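Local coordinates for polysaccharide deacetylase-like protein (Bacillus anthracis, PDB 4V33) that is a putative zinc-dependent polysaccharide deacetylase, one of two required for osmotic stability and maintenance of cell shape, at residues F201-N213 with T231-L245. Sequence-based numbering, arbitrary orientation.
Sequences FVTFDDGMKNNMN and TEYMIVNNVDAEGSL. With ZN (zinc ion), chain D.
Strands 201-206 and 231-234, the two parallel strands of a beta-alpha-beta unit, pair side by side, and strand 201-206 carries the zinc ligand Asp206 at its C-terminal end. The ladder runs through Thr231 N to Val202 O, Phe204 N to Thr231 O, Tyr233 N to Phe204 O (2.8 Å) and Asp206 N to Tyr233 O, and ends with Ile235 N, which reaches Asp206 O from above the carbonyl plane (3.1 Å). At this strand end Asp206 OD1 binds the zinc ion at 2.1 Å, with His264 and His268 completing the protein ligands, while the Asp206 side chain lies alongside Ile235, whose CD1 packs 3.8 Å from Asp206 CB. Asp205 OD1 approaches Tyr233 CD2 at 3.2 Å, its carboxylate turned 78° from the ring; Asp205 OD2 forms a salt bridge with Arg343. On the face of the sheet that carries Phe204, Glu232 bends at chi2 (71°), which brings OE2 to Gly207 N in a weak 2.9 Å hydrogen bond and OE1 to 2.6 Å from Asn211 OD1. Asn211 ND2 is held by the carbonyl of His150. Farther along, Gly207 O accepts Leu245 N and Gly243 O accepts Lys209 N at 2.9 Å, tying the two loops together. A parallel strand ending in two consecutive aspartates, the second a zinc ligand beside two histidines, is characteristic of the carbohydrate esterase family 4 deacetylase fold.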
ATOM      1  N   PHE A 201      -2.805   3.928   2.096  1.00 14.00           N
ATOM      2  CA  PHE A 201      -1.679   4.829   2.298  1.00 12.63           C
ATOM      3  C   PHE A 201      -2.195   6.225   2.577  1.00 14.58           C
ATOM      4  O   PHE A 201      -2.851   6.826   1.729  1.00 18.68           O
ATOM      5  CB  PHE A 201      -0.791   4.869   1.044  1.00 14.13           C
ATOM      6  CG  PHE A 201       0.087   3.662   0.891  1.00 16.56           C
ATOM      7  CD1 PHE A 201      -0.462   2.415   0.645  1.00 15.41           C
ATOM      8  CD2 PHE A 201       1.464   3.773   0.991  1.00 19.74           C
ATOM      9  CE1 PHE A 201       0.345   1.292   0.509  1.00 18.45           C
ATOM     10  CE2 PHE A 201       2.275   2.659   0.853  1.00 18.56           C
ATOM     11  CZ  PHE A 201       1.720   1.424   0.616  1.00 20.86           C
ATOM     12  N   VAL A 202      -1.922   6.732   3.773  1.00 12.14           N
ATOM     13  CA  VAL A 202      -2.225   8.119   4.090  1.00 12.42           C
ATOM     14  C   VAL A 202      -0.996   8.950   3.718  1.00 13.54           C
ATOM     15  O   VAL A 202       0.108   8.673   4.203  1.00 13.60           O
ATOM     16  CB  VAL A 202      -2.529   8.298   5.583  1.00 12.84           C
ATOM     17  CG1 VAL A 202      -2.828   9.764   5.903  1.00 15.35           C
ATOM     18  CG2 VAL A 202      -3.704   7.394   6.002  1.00 15.19           C
ATOM     19  N   THR A 203      -1.181   9.940   2.842  1.00 11.71           N
ATOM     20  CA  THR A 203      -0.063  10.808   2.444  1.00 10.87           C
ATOM     21  C   THR A 203      -0.417  12.282   2.584  1.00 12.93           C
ATOM     22  O   THR A 203      -1.587  12.673   2.455  1.00 12.99           O
ATOM     23  CB  THR A 203       0.457  10.549   0.985  1.00 12.76           C
ATOM     24  OG1 THR A 203      -0.396  11.187   0.023  1.00 14.71           O
ATOM     25  CG2 THR A 203       0.560   9.053   0.682  1.00 14.70           C
ATOM     26  N   PHE A 204       0.619  13.085   2.817  1.00 12.06           N
ATOM     27  CA  PHE A 204       0.517  14.534   2.966  1.00 13.49           C
ATOM     28  C   PHE A 204       1.502  15.184   2.026  1.00 12.36           C
ATOM     29  O   PHE A 204       2.657  14.743   1.928  1.00 13.53           O
ATOM     30  CB  PHE A 204       0.891  14.946   4.389  1.00 12.51           C
ATOM     31  CG  PHE A 204       0.006  14.362   5.437  1.00 11.27           C
ATOM     32  CD1 PHE A 204       0.303  13.129   5.992  1.00 13.37           C
ATOM     33  CD2 PHE A 204      -1.124  15.042   5.873  1.00 12.49           C
ATOM     34  CE1 PHE A 204      -0.512  12.562   6.966  1.00 15.32           C
ATOM     35  CE2 PHE A 204      -1.948  14.480   6.851  1.00 13.99           C
ATOM     36  CZ  PHE A 204      -1.640  13.238   7.397  1.00 13.34           C
ATOM     37  N   ASP A 205       1.059  16.244   1.361  1.00 10.98           N
ATOM     38  CA  ASP A 205       1.931  16.978   0.450  1.00 11.82           C
ATOM     39  C   ASP A 205       2.372  18.308   1.027  1.00 14.09           C
ATOM     40  O   ASP A 205       1.531  19.107   1.462  1.00 15.68           O
ATOM     41  CB  ASP A 205       1.228  17.245  -0.886  1.00 12.53           C
ATOM     42  CG  ASP A 205       1.146  16.008  -1.767  1.00 16.96           C
ATOM     43  OD1 ASP A 205       1.444  14.900  -1.290  1.00 16.93           O
ATOM     44  OD2 ASP A 205       0.786  16.154  -2.952  1.00 21.21           O
ATOM     45  N   ASP A 206       3.694  18.500   1.007  1.00 12.76           N
ATOM     46  CA  ASP A 206       4.428  19.779   1.105  1.00 12.75           C
ATOM     47  C   ASP A 206       5.306  19.939   2.342  1.00 14.09           C
ATOM     48  O   ASP A 206       6.349  20.599   2.276  1.00 15.32           O
ATOM     49  CB  ASP A 206       3.565  21.043   0.940  1.00 13.74           C
ATOM     50  CG  ASP A 206       2.883  21.141  -0.418  1.00 18.99           C
ATOM     51  OD1 ASP A 206       3.093  20.285  -1.325  1.00 16.54           O
ATOM     52  OD2 ASP A 206       2.113  22.114  -0.565  1.00 22.20           O
ATOM     53  N   GLY A 207       4.903  19.350   3.462  1.00 13.45           N
ATOM     54  CA  GLY A 207       5.642  19.525   4.697  1.00 15.69           C
ATOM     55  C   GLY A 207       5.279  20.802   5.432  1.00 15.00           C
ATOM     56  O   GLY A 207       6.139  21.455   6.020  1.00 14.21           O
ATOM     57  N   MET A 208       4.000  21.169   5.395  1.00 13.60           N
ATOM     58  CA  MET A 208       3.527  22.295   6.186  1.00 13.62           C
ATOM     59  C   MET A 208       3.669  22.011   7.679  1.00 14.15           C
ATOM     60  O   MET A 208       3.475  20.876   8.132  1.00 14.78           O
ATOM     61  CB  MET A 208       2.065  22.595   5.861  1.00 14.89           C
ATOM     62  CG  MET A 208       1.878  23.170   4.477  1.00 17.55           C
ATOM     63  SD  MET A 208       0.129  23.455   4.126  1.00 21.79           S
ATOM     64  CE  MET A 208      -0.164  22.146   2.950  1.00 27.71           C
ATOM     65  N   LYS A 209       3.981  23.058   8.435  1.00 13.22           N
ATOM     66  CA  LYS A 209       4.104  22.969   9.883  1.00 14.07           C
ATOM     67  C   LYS A 209       2.837  22.390  10.506  1.00 15.50           C
ATOM     68  O   LYS A 209       2.898  21.614  11.472  1.00 16.17           O
ATOM     69  CB  LYS A 209       4.371  24.361  10.461  1.00 17.79           C
ATOM     70  CG  LYS A 209       4.525  24.414  11.970  1.00 25.24           C
ATOM     71  CD  LYS A 209       5.868  23.867  12.383  1.00 29.46           C
ATOM     72  CE  LYS A 209       6.265  24.342  13.774  1.00 32.29           C
ATOM     73  NZ  LYS A 209       7.667  23.946  14.065  1.00 26.49           N
ATOM     74  N   ASN A 210       1.685  22.745   9.940  1.00 14.49           N
ATOM     75  CA  ASN A 210       0.419  22.266  10.493  1.00 15.42           C
ATOM     76  C   ASN A 210       0.261  20.751  10.428  1.00 15.57           C
ATOM     77  O   ASN A 210      -0.610  20.195  11.085  1.00 15.67           O
ATOM     78  CB  ASN A 210      -0.788  22.973   9.847  1.00 15.15           C
ATOM     79  CG  ASN A 210      -0.906  22.694   8.358  1.00 13.97           C
ATOM     80  OD1 ASN A 210      -0.892  21.543   7.918  1.00 14.40           O
ATOM     81  ND2 ASN A 210      -1.003  23.759   7.567  1.00 17.02           N
ATOM     82  N   ASN A 211       1.108  20.075   9.659  1.00 14.12           N
ATOM     83  CA  ASN A 211       1.042  18.616   9.635  1.00 14.06           C
ATOM     84  C   ASN A 211       1.432  18.000  10.982  1.00 14.15           C
ATOM     85  O   ASN A 211       1.159  16.827  11.235  1.00 14.95           O
ATOM     86  CB  ASN A 211       1.875  18.032   8.491  1.00 14.35           C
ATOM     87  CG  ASN A 211       1.188  18.162   7.129  1.00 14.79           C
ATOM     88  OD1 ASN A 211       1.573  17.500   6.176  1.00 15.49           O
ATOM     89  ND2 ASN A 211       0.177  19.016   7.036  1.00 15.00           N
ATOM     90  N   MET A 212       2.040  18.793  11.862  1.00 15.26           N
ATOM     91  CA  MET A 212       2.213  18.348  13.247  1.00 15.51           C
ATOM     92  C   MET A 212       0.864  18.074  13.924  1.00 15.60           C
ATOM     93  O   MET A 212       0.791  17.257  14.841  1.00 17.23           O
ATOM     94  CB  MET A 212       3.042  19.343  14.068  1.00 18.42           C
ATOM     95  CG  MET A 212       4.518  19.377  13.680  1.00 17.04           C
ATOM     96  SD  MET A 212       5.363  17.810  13.995  1.00 19.97           S
ATOM     97  CE  MET A 212       5.627  17.918  15.764  1.00 22.72           C
ATOM     98  N   ASN A 213      -0.196  18.745  13.472  1.00 16.20           N
ATOM     99  CA  ASN A 213      -1.542  18.427  13.968  1.00 17.07           C
ATOM    100  C   ASN A 213      -1.966  17.014  13.584  1.00 13.91           C
ATOM    101  O   ASN A 213      -2.572  16.303  14.391  1.00 16.99           O
ATOM    102  CB  ASN A 213      -2.581  19.420  13.441  1.00 15.65           C
ATOM    103  CG  ASN A 213      -2.364  20.823  13.966  1.00 17.40           C
ATOM    104  OD1 ASN A 213      -1.898  21.015  15.090  1.00 21.85           O
ATOM    105  ND2 ASN A 213      -2.703  21.814  13.149  1.00 16.64           N
ATOM    106  N   THR A 231       2.826   8.923   5.144  1.00 12.77           N
ATOM    107  CA  THR A 231       3.930   9.459   4.345  1.00 12.28           C
ATOM    108  C   THR A 231       3.802  10.976   4.247  1.00 13.32           C
ATOM    109  O   THR A 231       2.727  11.497   3.958  1.00 13.43           O
ATOM    110  CB  THR A 231       3.895   8.882   2.923  1.00 12.39           C
ATOM    111  OG1 THR A 231       4.066   7.458   2.987  1.00 14.25           O
ATOM    112  CG2 THR A 231       4.995   9.484   2.054  1.00 13.92           C
ATOM    113  N   GLU A 232       4.904  11.679   4.498  1.00 12.51           N
ATOM    114  CA  GLU A 232       4.955  13.118   4.304  1.00 14.46           C
ATOM    115  C   GLU A 232       5.872  13.367   3.124  1.00 13.54           C
ATOM    116  O   GLU A 232       7.019  12.926   3.137  1.00 15.58           O
ATOM    117  CB  GLU A 232       5.539  13.801   5.543  1.00 14.74           C
ATOM    118  CG  GLU A 232       5.749  15.310   5.375  1.00 15.30           C
ATOM    119  CD  GLU A 232       4.437  16.057   5.352  1.00 16.11           C
ATOM    120  OE1 GLU A 232       3.718  15.991   6.378  1.00 16.13           O
ATOM    121  OE2 GLU A 232       4.117  16.683   4.314  1.00 17.14           O
ATOM    122  N   TYR A 233       5.369  14.050   2.102  1.00 12.05           N
ATOM    123  CA  TYR A 233       6.207  14.421   0.972  1.00 11.96           C
ATOM    124  C   TYR A 233       6.688  15.853   1.185  1.00 12.55           C
ATOM    125  O   TYR A 233       5.937  16.805   1.007  1.00 13.75           O
ATOM    126  CB  TYR A 233       5.417  14.334  -0.323  1.00 13.44           C
ATOM    127  CG  TYR A 233       4.961  12.955  -0.773  1.00 13.04           C
ATOM    128  CD1 TYR A 233       5.868  12.025  -1.275  1.00 13.21           C
ATOM    129  CD2 TYR A 233       3.609  12.617  -0.760  1.00 13.72           C
ATOM    130  CE1 TYR A 233       5.441  10.778  -1.735  1.00 14.37           C
ATOM    131  CE2 TYR A 233       3.171  11.383  -1.219  1.00 14.62           C
ATOM    132  CZ  TYR A 233       4.090  10.481  -1.718  1.00 14.68           C
ATOM    133  OH  TYR A 233       3.656   9.268  -2.188  1.00 15.16           O
ATOM    134  N   MET A 234       7.953  15.992   1.567  1.00 13.60           N
ATOM    135  CA  MET A 234       8.515  17.263   2.006  1.00 13.77           C
ATOM    136  C   MET A 234       9.116  18.055   0.851  1.00 13.45           C
ATOM    137  O   MET A 234       9.906  17.512   0.069  1.00 14.86           O
ATOM    138  CB  MET A 234       9.622  16.972   3.030  1.00 16.33           C
ATOM    139  CG  MET A 234      10.295  18.203   3.616  1.00 15.19           C
ATOM    140  SD  MET A 234       9.262  18.901   4.920  1.00 16.04           S
ATOM    141  CE  MET A 234       9.397  20.657   4.553  1.00 16.31           C
ATOM    142  N   ILE A 235       8.744  19.330   0.730  1.00 13.26           N
ATOM    143  CA  ILE A 235       9.474  20.235  -0.159  1.00 13.43           C
ATOM    144  C   ILE A 235      10.808  20.472   0.533  1.00 12.46           C
ATOM    145  O   ILE A 235      10.866  21.150   1.555  1.00 14.75           O
ATOM    146  CB  ILE A 235       8.718  21.558  -0.385  1.00 11.24           C
ATOM    147  CG1 ILE A 235       7.410  21.281  -1.133  1.00 12.99           C
ATOM    148  CG2 ILE A 235       9.589  22.536  -1.203  1.00 12.14           C
ATOM    149  CD1 ILE A 235       6.431  22.460  -1.095  1.00 13.30           C
ATOM    150  N   VAL A 236      11.883  19.877   0.012  1.00 13.25           N
ATOM    151  CA  VAL A 236      13.078  19.705   0.826  1.00 14.83           C
ATOM    152  C   VAL A 236      13.749  21.036   1.194  1.00 14.41           C
ATOM    153  O   VAL A 236      14.247  21.210   2.308  1.00 15.89           O
ATOM    154  CB  VAL A 236      14.057  18.701   0.182  1.00 15.10           C
ATOM    155  CG1 VAL A 236      15.305  18.531   1.038  1.00 18.35           C
ATOM    156  CG2 VAL A 236      13.360  17.344  -0.011  1.00 17.70           C
ATOM    157  N   ASN A 237      13.719  22.005   0.287  1.00 14.12           N
ATOM    158  CA  ASN A 237      14.326  23.297   0.601  1.00 15.03           C
ATOM    159  C   ASN A 237      13.590  24.079   1.681  1.00 13.91           C
ATOM    160  O   ASN A 237      14.110  25.068   2.195  1.00 16.42           O
ATOM    161  CB  ASN A 237      14.482  24.156  -0.657  1.00 15.18           C
ATOM    162  CG  ASN A 237      15.584  23.658  -1.556  1.00 18.19           C
ATOM    163  OD1 ASN A 237      16.157  22.587  -1.324  1.00 17.80           O
ATOM    164  ND2 ASN A 237      15.903  24.433  -2.589  1.00 16.50           N
ATOM    165  N   ASN A 238      12.384  23.628   2.024  1.00 13.66           N
ATOM    166  CA  ASN A 238      11.580  24.297   3.040  1.00 13.81           C
ATOM    167  C   ASN A 238      11.778  23.783   4.458  1.00 15.38           C
ATOM    168  O   ASN A 238      11.155  24.292   5.376  1.00 15.34           O
ATOM    169  CB  ASN A 238      10.092  24.216   2.702  1.00 12.42           C
ATOM    170  CG  ASN A 238       9.692  25.181   1.597  1.00 12.65           C
ATOM    171  OD1 ASN A 238      10.423  26.118   1.285  1.00 15.71           O
ATOM    172  ND2 ASN A 238       8.514  24.965   1.024  1.00 14.09           N
ATOM    173  N   VAL A 239      12.622  22.775   4.646  1.00 15.33           N
ATOM    174  CA  VAL A 239      12.887  22.328   6.009  1.00 16.45           C
ATOM    175  C   VAL A 239      13.426  23.511   6.816  1.00 16.26           C
ATOM    176  O   VAL A 239      14.346  24.210   6.373  1.00 17.40           O
ATOM    177  CB  VAL A 239      13.864  21.140   6.052  1.00 15.45           C
ATOM    178  CG1 VAL A 239      14.176  20.754   7.497  1.00 18.91           C
ATOM    179  CG2 VAL A 239      13.278  19.950   5.300  1.00 17.73           C
ATOM    180  N   ASP A 240      12.817  23.745   7.978  1.00 16.94           N
ATOM    181  CA  ASP A 240      13.136  24.881   8.859  1.00 18.57           C
ATOM    182  C   ASP A 240      12.684  26.257   8.356  1.00 20.98           C
ATOM    183  O   ASP A 240      12.951  27.271   8.997  1.00 23.32           O
ATOM    184  CB  ASP A 240      14.624  24.905   9.236  1.00 20.60           C
ATOM    185  CG  ASP A 240      15.014  23.723  10.094  1.00 22.92           C
ATOM    186  OD1 ASP A 240      14.307  23.468  11.090  1.00 21.52           O
ATOM    187  OD2 ASP A 240      16.006  23.047   9.762  1.00 25.27           O
ATOM    188  N   ALA A 241      11.982  26.290   7.231  1.00 17.51           N
ATOM    189  CA  ALA A 241      11.410  27.546   6.753  1.00 18.17           C
ATOM    190  C   ALA A 241      10.156  27.895   7.548  1.00 18.31           C
ATOM    191  O   ALA A 241       9.453  27.003   8.042  1.00 17.99           O
ATOM    192  CB  ALA A 241      11.074  27.444   5.283  1.00 18.05           C
ATOM    193  N   GLU A 242       9.878  29.189   7.660  1.00 19.91           N
ATOM    194  CA  GLU A 242       8.638  29.662   8.264  1.00 16.97           C
ATOM    195  C   GLU A 242       7.444  29.002   7.584  1.00 17.82           C
ATOM    196  O   GLU A 242       7.342  29.006   6.358  1.00 18.88           O
ATOM    197  CB  GLU A 242       8.540  31.182   8.112  1.00 21.03           C
ATOM    198  CG  GLU A 242       7.202  31.761   8.529  1.00 28.37           C
ATOM    199  CD  GLU A 242       7.061  33.215   8.118  1.00 46.47           C
ATOM    200  OE1 GLU A 242       7.982  34.007   8.408  1.00 48.74           O
ATOM    201  OE2 GLU A 242       6.037  33.561   7.491  1.00 56.52           O
ATOM    202  N   GLY A 243       6.561  28.407   8.381  1.00 16.63           N
ATOM    203  CA  GLY A 243       5.383  27.743   7.852  1.00 16.61           C
ATOM    204  C   GLY A 243       5.541  26.267   7.535  1.00 14.61           C
ATOM    205  O   GLY A 243       4.554  25.602   7.203  1.00 15.35           O
ATOM    206  N   SER A 244       6.776  25.758   7.605  1.00 14.02           N
ATOM    207  CA  SER A 244       7.062  24.368   7.262  1.00 13.14           C
ATOM    208  C   SER A 244       7.569  23.598   8.474  1.00 13.48           C
ATOM    209  O   SER A 244       7.915  24.186   9.498  1.00 16.90           O
ATOM    210  CB  SER A 244       8.120  24.295   6.153  1.00 15.45           C
ATOM    211  OG  SER A 244       7.603  24.771   4.919  1.00 16.44           O
ATOM    212  N   LEU A 245       7.612  22.276   8.344  1.00 14.61           N
ATOM    213  CA  LEU A 245       8.213  21.427   9.372  1.00 15.34           C
ATOM    214  C   LEU A 245       9.668  21.792   9.623  1.00 16.53           C
ATOM    215  O   LEU A 245      10.428  22.059   8.688  1.00 16.44           O
ATOM    216  CB  LEU A 245       8.133  19.963   8.954  1.00 13.58           C
ATOM    217  CG  LEU A 245       6.710  19.406   8.827  1.00 14.15           C
ATOM    218  CD1 LEU A 245       6.750  18.062   8.125  1.00 15.22           C
ATOM    219  CD2 LEU A 245       6.047  19.288  10.199  1.00 16.52           C
TER
HETATM  220 ZN    ZN D1362       2.580  20.036  -3.388  1.00 27.58          ZN
HETATM  221  O   HOH W   1       1.593   6.301   3.366  1.00 14.27           O
HETATM  222  O   HOH W   2       6.810  23.237   2.776  1.00 15.68           O
HETATM  223  O   HOH W   3       1.022  21.324  -3.133  0.86 21.34           O
HETATM  224  O   HOH W   4       1.629  25.383   8.566  1.00 23.20           O